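Side-chain contacts in putative short-chain oxidoreductase (Thermus thermophilus, PDB 2YUT), which is probably an NADP-dependent oxidoreductase of the short-chain dehydrogenase/reductase family, binding its dinucleotide on a Rossmann fold, with its substrate not identified: residues A[92-95]-A[96-100]; A[103-107]-A[108-112]; A[146-149]-A[150-154]. All coordinates share one frame; numbering follows the deposited sequence.

Contact 1 of 3, residues A[92-95]-A[96-100]; sequences EMLA and AHLLT
Met-93 O is gripped twice by His-97, one turn along helix 89-107. The backbone N of His-97 bonds Met-93 O at 2.9 Å, and the ring ND1 donates to it at 2.9 Å from the opposite face of the carbonyl plane. With CG beside the backbone N (chi1 -62°), the ring folds back on its own helix, and the acceptor lies in the ring plane, which fixes the ring's rotation. A second carbonyl, Leu-94 O, takes Leu-98 N at 2.8 Å as a normal alpha-helical donor and Leu-99 N at 3.0 Å; the latter bond, like that from Thr-100 N to Ala-95 O, spans five residues and marks a pi-type turn. Thr-100 OG1 closes on Ala-96 O at 2.7 Å and is hydrogen-bonded to His-72 NE2.

Helices 89-107 and 132-153 are the pair by which many short-chain dehydrogenases dimerise as a four-helix bundle. His-97 touches Lys-138 and the NADP, its ring meeting that of Tyr-134 with the planes nearly perpendicular, while Leu-94 meets Leu-94 of the second subunit.

Among nonpolar contacts, selenomethionine Met-93 sets SE at the His-97 ring edge, 3.7 Å from CE1. Leu-94 CD1 runs alongside Leu-98 CD2 at 3.9 Å, greasy branches suited to a subunit interface.

Contact 2 of 3, residues A[103-107]-A[108-112]; sequences FVLKH and ARFQK
Ala-108 leaves the helix by a last, weak bond from its N to Val-104 O (2.9 Å, bent to 127°), the fourth residue back. Its CB lies 3.2 Å from the same Val-104 O and rests on Leu-61 of helix 54-64, a place where a small apolar side chain fits. From here the chain extends, completing the helical crossover from strand 67-72 to its parallel neighbour 114-119 in the Rossmann sheet.

Arg-109 curls back over the helix end. With CG beside the backbone N and a bend at chi2 (62°), its guanidinium arrives edge-on at the carbonyl of His-107, NH1 lying 2.5 Å from His-107 O. That length is short for such a bond, but the placement is good: the oxygen lies in the guanidinium plane and is met on a lone pair. A water joins the same two residues, 2.8 Å from His-107 ND1 and accepting from Arg-109 NH1 at 2.9 Å. On its other nitrogen, NE2, His-107 is bonded to Glu-54, and Arg-109 NH2 makes a salt bridge with Glu-62.

Phe-110 turns to the apolar side. A methyl of Leu-105 meets its ring edge, CE2 to CD1 4.1 Å, the two side chains crossing at about a right angle; Leu-70 of strand 67-72 also packs on this ring. Gln-111 bonds through its backbone to Leu-67.

The positive guanidinium thus binds the last helical carbonyl, His-107 O, while Arg-83 of the second subunit binds Leu-105 O and Ala-108 O, and these charges probably offset the negative end of the helix dipole; Glu-54 holds His-107, and Glu-62 holds Arg-109, to helix 54-64.

Contact 3 of 3, residues A[146-149]-A[150-154]; sequences EAAR and KELLR
A water bridges Ala-147 O and Lys-150 N, donating to the carbonyl at 2.8 Å and accepting from the amide at 2.8 Å. It is inserted into an opened turn, for helix 132-153 is kinked here, its regular i to i+4 bonding interrupted at Lys-150 and Glu-151. Regular spacing then resumes: Leu-152 N meets Ala-148 O at 3.0 Å, and Leu-153 N meets Arg-149 O at 3.1 Å.

This helix crosses from strand 114-119 to strand 158-162, outermost within this chain, a beta-alpha-beta unit of the Rossmann fold. Leu-152 and Ala-148 supply its apolar side, CD2 to CB 4.1 Å, and both rest on Leu-159, where a small alanine suits close packing.

Extended at chi1 (-164°) and turned at chi3, the Arg-149 chain doubles back to bring NE to Glu-146 OE1 at 3.0 Å, a salt bridge whose N-H...O bond is nearly straight (165°) and comes from above the carboxylate plane. Its NH1 binds the carbonyl of Leu-159. With an alanine in this position, Glu-146 would probably be left without its positive partner and the hydrogen bond to Leu-159 lost. On another side Glu-151, a long acceptor, extends to the backbone N of Val-82 of the second subunit.

Overall arrangement
Contact 1 is the buried one, about 12 Å from the chain centre to its own, and the one that reaches the NADP; contact 2 is partly buried, and so is contact 3, about 17 Å from that centre and away from the cofactor. Contacts 1 and 2 share helix 89-107, one in its first half and middle and the other at its C-terminal end, whereas contact 3 lies toward the C-terminal end of helix 132-153. Contacts 2 and 3 meet where Leu-105 CD1 and Leu-152 CD1 lie 4.1 Å apart. Chemistry follows place: an imidazole N-H on a backbone carbonyl near the cofactor, charged side chains in the last turns of each helix or just beyond. All three touch the second subunit.

Contact 1 of 3, residues A[92-95]-A[96-100]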
loop_
_atom_site.group_PDB
_atom_site.type_symbol
_atom_site.label_atom_id
_atom_site.label_comp_id
_atom_site.label_asym_id
_atom_site.label_seq_id
_atom_site.Cartn_x
_atom_site.Cartn_y
_atom_site.Cartn_z
ATOM N N GLU A 92 -10.601 -3.352 2.458
ATOM C CA GLU A 92 -11.186 -4.045 1.310
ATOM C C GLU A 92 -10.345 -3.807 0.065
ATOM O O GLU A 92 -10.129 -4.723 -0.737
ATOM C CB GLU A 92 -12.615 -3.558 1.046
ATOM C CG GLU A 92 -13.572 -3.783 2.208
ATOM C CD GLU A 92 -15.011 -3.444 1.862
ATOM O OE1 GLU A 92 -15.247 -2.366 1.274
ATOM O OE2 GLU A 92 -15.907 -4.251 2.189
HETATM N N MSE A 93 -9.875 -2.571 -0.092
HETATM C CA MSE A 93 -9.057 -2.196 -1.239
HETATM C C MSE A 93 -7.719 -2.924 -1.235
HETATM O O MSE A 93 -7.285 -3.441 -2.267
HETATM C CB MSE A 93 -8.826 -0.684 -1.253
HETATM C CG MSE A 93 -10.052 0.132 -1.654
HETATM SE SE MSE A 93 -10.704 -0.280 -3.455
HETATM C CE MSE A 93 -12.210 -1.389 -2.954
ATOM N N LEU A 94 -7.066 -2.961 -0.075
ATOM C CA LEU A 94 -5.783 -3.642 0.054
ATOM C C LEU A 94 -5.937 -5.143 -0.188
ATOM O O LEU A 94 -5.080 -5.773 -0.804
ATOM C CB LEU A 94 -5.181 -3.396 1.446
ATOM C CG LEU A 94 -4.387 -2.095 1.645
ATOM C CD1 LEU A 94 -3.130 -2.145 0.797
ATOM C CD2 LEU A 94 -5.222 -0.886 1.256
ATOM N N ALA A 95 -7.032 -5.713 0.299
ATOM C CA ALA A 95 -7.280 -7.138 0.116
ATOM C C ALA A 95 -7.482 -7.459 -1.367
ATOM O O ALA A 95 -6.857 -8.370 -1.906
ATOM C CB ALA A 95 -8.513 -7.562 0.910
ATOM N N ALA A 96 -8.348 -6.690 -2.021
ATOM C CA ALA A 96 -8.646 -6.909 -3.431
ATOM C C ALA A 96 -7.456 -6.688 -4.358
ATOM O O ALA A 96 -7.203 -7.509 -5.241
ATOM C CB ALA A 96 -9.812 -6.024 -3.864
ATOM N N HIS A 97 -6.722 -5.595 -4.157
ATOM C CA HIS A 97 -5.578 -5.289 -5.020
ATOM C C HIS A 97 -4.228 -5.894 -4.650
ATOM O O HIS A 97 -3.524 -6.414 -5.518
ATOM C CB HIS A 97 -5.378 -3.776 -5.140
ATOM C CG HIS A 97 -6.526 -3.055 -5.766
ATOM N ND1 HIS A 97 -7.649 -2.687 -5.059
ATOM C CD2 HIS A 97 -6.713 -2.606 -7.030
ATOM C CE1 HIS A 97 -8.477 -2.036 -5.857
ATOM N NE2 HIS A 97 -7.931 -1.973 -7.059
ATOM N N LEU A 98 -3.866 -5.821 -3.371
ATOM C CA LEU A 98 -2.566 -6.306 -2.916
ATOM C C LEU A 98 -2.482 -7.748 -2.436
ATOM O O LEU A 98 -1.603 -8.495 -2.872
ATOM C CB LEU A 98 -2.028 -5.380 -1.812
ATOM C CG LEU A 98 -0.674 -5.742 -1.190
ATOM C CD1 LEU A 98 0.418 -5.624 -2.244
ATOM C CD2 LEU A 98 -0.378 -4.815 -0.012
ATOM N N LEU A 99 -3.370 -8.141 -1.529
ATOM C CA LEU A 99 -3.330 -9.497 -1.009
ATOM C C LEU A 99 -3.568 -10.533 -2.106
ATOM O O LEU A 99 -2.907 -11.569 -2.129
ATOM C CB LEU A 99 -4.342 -9.666 0.129
ATOM C CG LEU A 99 -4.103 -8.780 1.363
ATOM C CD1 LEU A 99 -5.032 -9.224 2.478
ATOM C CD2 LEU A 99 -2.653 -8.880 1.830
ATOM N N THR A 100 -4.500 -10.260 -3.017
ATOM C CA THR A 100 -4.761 -11.208 -4.100
ATOM C C THR A 100 -3.476 -11.414 -4.899
ATOM O O THR A 100 -3.099 -12.542 -5.197
ATOM C CB THR A 100 -5.861 -10.704 -5.063
ATOM O OG1 THR A 100 -5.450 -9.465 -5.658
ATOM C CG2 THR A 100 -7.180 -10.512 -4.319
#

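Contact 2 of 3, residues A[103-107]-A[108-112]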
loop_
_atom_site.group_PDB
_atom_site.type_symbol
_atom_site.label_atom_id
_atom_site.label_comp_id
_atom_site.label_asym_id
_atom_site.label_seq_id
_atom_site.Cartn_x
_atom_site.Cartn_y
_atom_site.Cartn_z
ATOM N N PHE A 103 -0.665 -13.222 -2.689
ATOM C CA PHE A 103 -0.903 -14.657 -2.536
ATOM C C PHE A 103 -0.681 -15.392 -3.864
ATOM O O PHE A 103 -0.084 -16.466 -3.897
ATOM C CB PHE A 103 -2.321 -14.928 -2.010
ATOM C CG PHE A 103 -2.571 -14.396 -0.620
ATOM C CD1 PHE A 103 -1.516 -14.196 0.269
ATOM C CD2 PHE A 103 -3.866 -14.114 -0.194
ATOM C CE1 PHE A 103 -1.748 -13.722 1.562
ATOM C CE2 PHE A 103 -4.109 -13.640 1.098
ATOM C CZ PHE A 103 -3.047 -13.444 1.976
ATOM N N VAL A 104 -1.153 -14.808 -4.958
ATOM C CA VAL A 104 -0.975 -15.424 -6.268
ATOM C C VAL A 104 0.511 -15.527 -6.626
ATOM O O VAL A 104 0.987 -16.585 -7.028
ATOM C CB VAL A 104 -1.706 -14.614 -7.372
ATOM C CG1 VAL A 104 -1.207 -15.031 -8.753
ATOM C CG2 VAL A 104 -3.211 -14.849 -7.270
ATOM N N LEU A 105 1.237 -14.424 -6.458
ATOM C CA LEU A 105 2.655 -14.381 -6.783
ATOM C C LEU A 105 3.498 -15.326 -5.929
ATOM O O LEU A 105 4.508 -15.859 -6.387
ATOM C CB LEU A 105 3.177 -12.947 -6.639
ATOM C CG LEU A 105 4.621 -12.700 -7.075
ATOM C CD1 LEU A 105 4.801 -13.139 -8.528
ATOM C CD2 LEU A 105 4.963 -11.226 -6.911
ATOM N N LYS A 106 3.084 -15.536 -4.688
ATOM C CA LYS A 106 3.825 -16.412 -3.797
ATOM C C LYS A 106 3.709 -17.890 -4.156
ATOM O O LYS A 106 4.689 -18.625 -4.089
ATOM C CB LYS A 106 3.349 -16.223 -2.353
ATOM C CG LYS A 106 3.976 -17.207 -1.363
ATOM C CD LYS A 106 3.428 -17.013 0.050
ATOM C CE LYS A 106 4.073 -17.978 1.037
ATOM N NZ LYS A 106 3.456 -17.888 2.388
ATOM N N HIS A 107 2.509 -18.320 -4.533
ATOM C CA HIS A 107 2.271 -19.724 -4.852
ATOM C C HIS A 107 2.314 -20.116 -6.327
ATOM O O HIS A 107 2.235 -21.296 -6.661
ATOM C CB HIS A 107 0.928 -20.136 -4.255
ATOM C CG HIS A 107 0.861 -19.956 -2.773
ATOM N ND1 HIS A 107 1.487 -20.811 -1.892
ATOM C CD2 HIS A 107 0.282 -18.994 -2.016
ATOM C CE1 HIS A 107 1.295 -20.385 -0.656
ATOM N NE2 HIS A 107 0.568 -19.284 -0.704
ATOM N N ALA A 108 2.450 -19.139 -7.212
ATOM C CA ALA A 108 2.480 -19.437 -8.638
ATOM C C ALA A 108 3.679 -20.275 -9.086
ATOM O O ALA A 108 4.797 -20.118 -8.593
ATOM C CB ALA A 108 2.435 -18.138 -9.437
ATOM N N ARG A 109 3.430 -21.183 -10.018
ATOM C CA ARG A 109 4.496 -21.999 -10.588
ATOM C C ARG A 109 4.788 -21.324 -11.925
ATOM O O ARG A 109 3.864 -21.059 -12.694
ATOM C CB ARG A 109 4.020 -23.428 -10.839
ATOM C CG ARG A 109 4.143 -24.369 -9.657
ATOM C CD ARG A 109 3.302 -23.938 -8.476
ATOM N NE ARG A 109 3.172 -25.027 -7.512
ATOM C CZ ARG A 109 2.788 -24.872 -6.251
ATOM N NH1 ARG A 109 2.494 -23.665 -5.786
ATOM N NH2 ARG A 109 2.698 -25.927 -5.454
ATOM N N PHE A 110 6.056 -21.040 -12.201
ATOM C CA PHE A 110 6.433 -20.374 -13.445
ATOM C C PHE A 110 7.456 -21.136 -14.270
ATOM O O PHE A 110 8.329 -21.807 -13.729
ATOM C CB PHE A 110 7.035 -18.994 -13.156
ATOM C CG PHE A 110 6.047 -17.976 -12.662
ATOM C CD1 PHE A 110 5.039 -17.502 -13.495
ATOM C CD2 PHE A 110 6.152 -17.459 -11.372
ATOM C CE1 PHE A 110 4.149 -16.523 -13.052
ATOM C CE2 PHE A 110 5.268 -16.478 -10.916
ATOM C CZ PHE A 110 4.265 -16.009 -11.758
ATOM N N GLN A 111 7.344 -21.005 -15.589
ATOM C CA GLN A 111 8.292 -21.607 -16.523
ATOM C C GLN A 111 9.371 -20.531 -16.643
ATOM O O GLN A 111 9.095 -19.355 -16.397
ATOM C CB GLN A 111 7.652 -21.796 -17.906
ATOM C CG GLN A 111 6.541 -22.831 -17.974
ATOM C CD GLN A 111 7.075 -24.244 -18.056
ATOM O OE1 GLN A 111 8.232 -24.502 -17.708
ATOM N NE2 GLN A 111 6.235 -25.172 -18.502
ATOM N N LYS A 112 10.590 -20.913 -17.003
ATOM C CA LYS A 112 11.641 -19.914 -17.184
ATOM C C LYS A 112 11.156 -19.017 -18.320
ATOM O O LYS A 112 10.554 -19.500 -19.277
ATOM C CB LYS A 112 12.963 -20.581 -17.581
ATOM C CG LYS A 112 13.636 -21.374 -16.465
ATOM C CD LYS A 112 14.162 -20.451 -15.374
ATOM C CE LYS A 112 14.843 -21.226 -14.253
ATOM N NZ LYS A 112 16.042 -21.970 -14.732
HETATM O O HOH W 1 2.568 -23.150 -2.937
#

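Contact 3 of 3, residues A[146-149]-A[150-154]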
loop_
_atom_site.group_PDB
_atom_site.type_symbol
_atom_site.label_atom_id
_atom_site.label_comp_id
_atom_site.label_asym_id
_atom_site.label_seq_id
_atom_site.Cartn_x
_atom_site.Cartn_y
_atom_site.Cartn_z
ATOM N N GLU A 146 7.972 -3.819 -7.427
ATOM C CA GLU A 146 9.297 -3.295 -7.720
ATOM C C GLU A 146 10.322 -3.997 -6.844
ATOM O O GLU A 146 11.416 -4.326 -7.298
ATOM C CB GLU A 146 9.342 -1.784 -7.482
ATOM C CG GLU A 146 10.711 -1.161 -7.720
ATOM C CD GLU A 146 11.330 -1.591 -9.039
ATOM O OE1 GLU A 146 10.627 -1.546 -10.072
ATOM O OE2 GLU A 146 12.521 -1.970 -9.045
ATOM N N ALA A 147 9.950 -4.242 -5.591
ATOM C CA ALA A 147 10.834 -4.905 -4.642
ATOM C C ALA A 147 11.039 -6.369 -5.012
ATOM O O ALA A 147 12.143 -6.899 -4.901
ATOM C CB ALA A 147 10.252 -4.806 -3.231
ATOM N N ALA A 148 9.962 -7.014 -5.448
ATOM C CA ALA A 148 9.988 -8.421 -5.824
ATOM C C ALA A 148 10.632 -8.656 -7.186
ATOM O O ALA A 148 10.966 -9.788 -7.531
ATOM C CB ALA A 148 8.564 -8.977 -5.830
ATOM N N ARG A 149 10.808 -7.581 -7.947
ATOM C CA ARG A 149 11.373 -7.658 -9.291
ATOM C C ARG A 149 12.635 -8.514 -9.445
ATOM O O ARG A 149 12.659 -9.433 -10.264
ATOM C CB ARG A 149 11.629 -6.245 -9.817
ATOM C CG ARG A 149 11.846 -6.171 -11.313
ATOM C CD ARG A 149 11.907 -4.725 -11.787
ATOM N NE ARG A 149 10.617 -4.042 -11.669
ATOM C CZ ARG A 149 9.536 -4.350 -12.381
ATOM N NH1 ARG A 149 9.579 -5.333 -13.270
ATOM N NH2 ARG A 149 8.410 -3.668 -12.211
ATOM N N LYS A 150 13.675 -8.227 -8.664
ATOM C CA LYS A 150 14.923 -8.987 -8.761
ATOM C C LYS A 150 14.799 -10.413 -8.239
ATOM O O LYS A 150 15.503 -11.313 -8.704
ATOM C CB LYS A 150 16.053 -8.262 -8.024
ATOM C CG LYS A 150 16.405 -6.916 -8.632
ATOM C CD LYS A 150 17.490 -6.195 -7.848
ATOM C CE LYS A 150 18.808 -6.943 -7.892
ATOM N NZ LYS A 150 19.897 -6.155 -7.252
ATOM N N GLU A 151 13.909 -10.623 -7.275
ATOM C CA GLU A 151 13.698 -11.958 -6.731
ATOM C C GLU A 151 13.170 -12.875 -7.832
ATOM O O GLU A 151 13.661 -13.986 -8.017
ATOM C CB GLU A 151 12.679 -11.924 -5.590
ATOM C CG GLU A 151 13.171 -11.283 -4.309
ATOM C CD GLU A 151 12.127 -11.327 -3.208
ATOM O OE1 GLU A 151 11.598 -12.427 -2.931
ATOM O OE2 GLU A 151 11.837 -10.263 -2.619
ATOM N N LEU A 152 12.162 -12.399 -8.555
ATOM C CA LEU A 152 11.552 -13.176 -9.627
ATOM C C LEU A 152 12.468 -13.362 -10.834
ATOM O O LEU A 152 12.481 -14.428 -11.448
ATOM C CB LEU A 152 10.235 -12.520 -10.057
ATOM C CG LEU A 152 9.012 -12.839 -9.186
ATOM C CD1 LEU A 152 8.599 -14.290 -9.412
ATOM C CD2 LEU A 152 9.325 -12.594 -7.709
ATOM N N LEU A 153 13.240 -12.333 -11.167
ATOM C CA LEU A 153 14.146 -12.418 -12.304
ATOM C C LEU A 153 15.147 -13.546 -12.081
ATOM O O LEU A 153 15.616 -14.167 -13.034
ATOM C CB LEU A 153 14.880 -11.093 -12.502
ATOM C CG LEU A 153 15.682 -10.951 -13.800
ATOM C CD1 LEU A 153 14.775 -11.169 -15.009
ATOM C CD2 LEU A 153 16.311 -9.569 -13.849
ATOM N N ARG A 154 15.462 -13.811 -10.817
ATOM C CA ARG A 154 16.399 -14.871 -10.465
ATOM C C ARG A 154 15.820 -16.224 -10.868
ATOM O O ARG A 154 16.560 -17.177 -11.106
ATOM C CB ARG A 154 16.678 -14.852 -8.961
ATOM C CG ARG A 154 17.351 -13.583 -8.466
ATOM C CD ARG A 154 17.269 -13.486 -6.949
ATOM N NE ARG A 154 17.827 -12.236 -6.437
ATOM C CZ ARG A 154 17.709 -11.829 -5.176
ATOM N NH1 ARG A 154 17.049 -12.572 -4.296
ATOM N NH2 ARG A 154 18.251 -10.681 -4.794
HETATM O O HOH W 2 13.996 -6.162 -6.847
#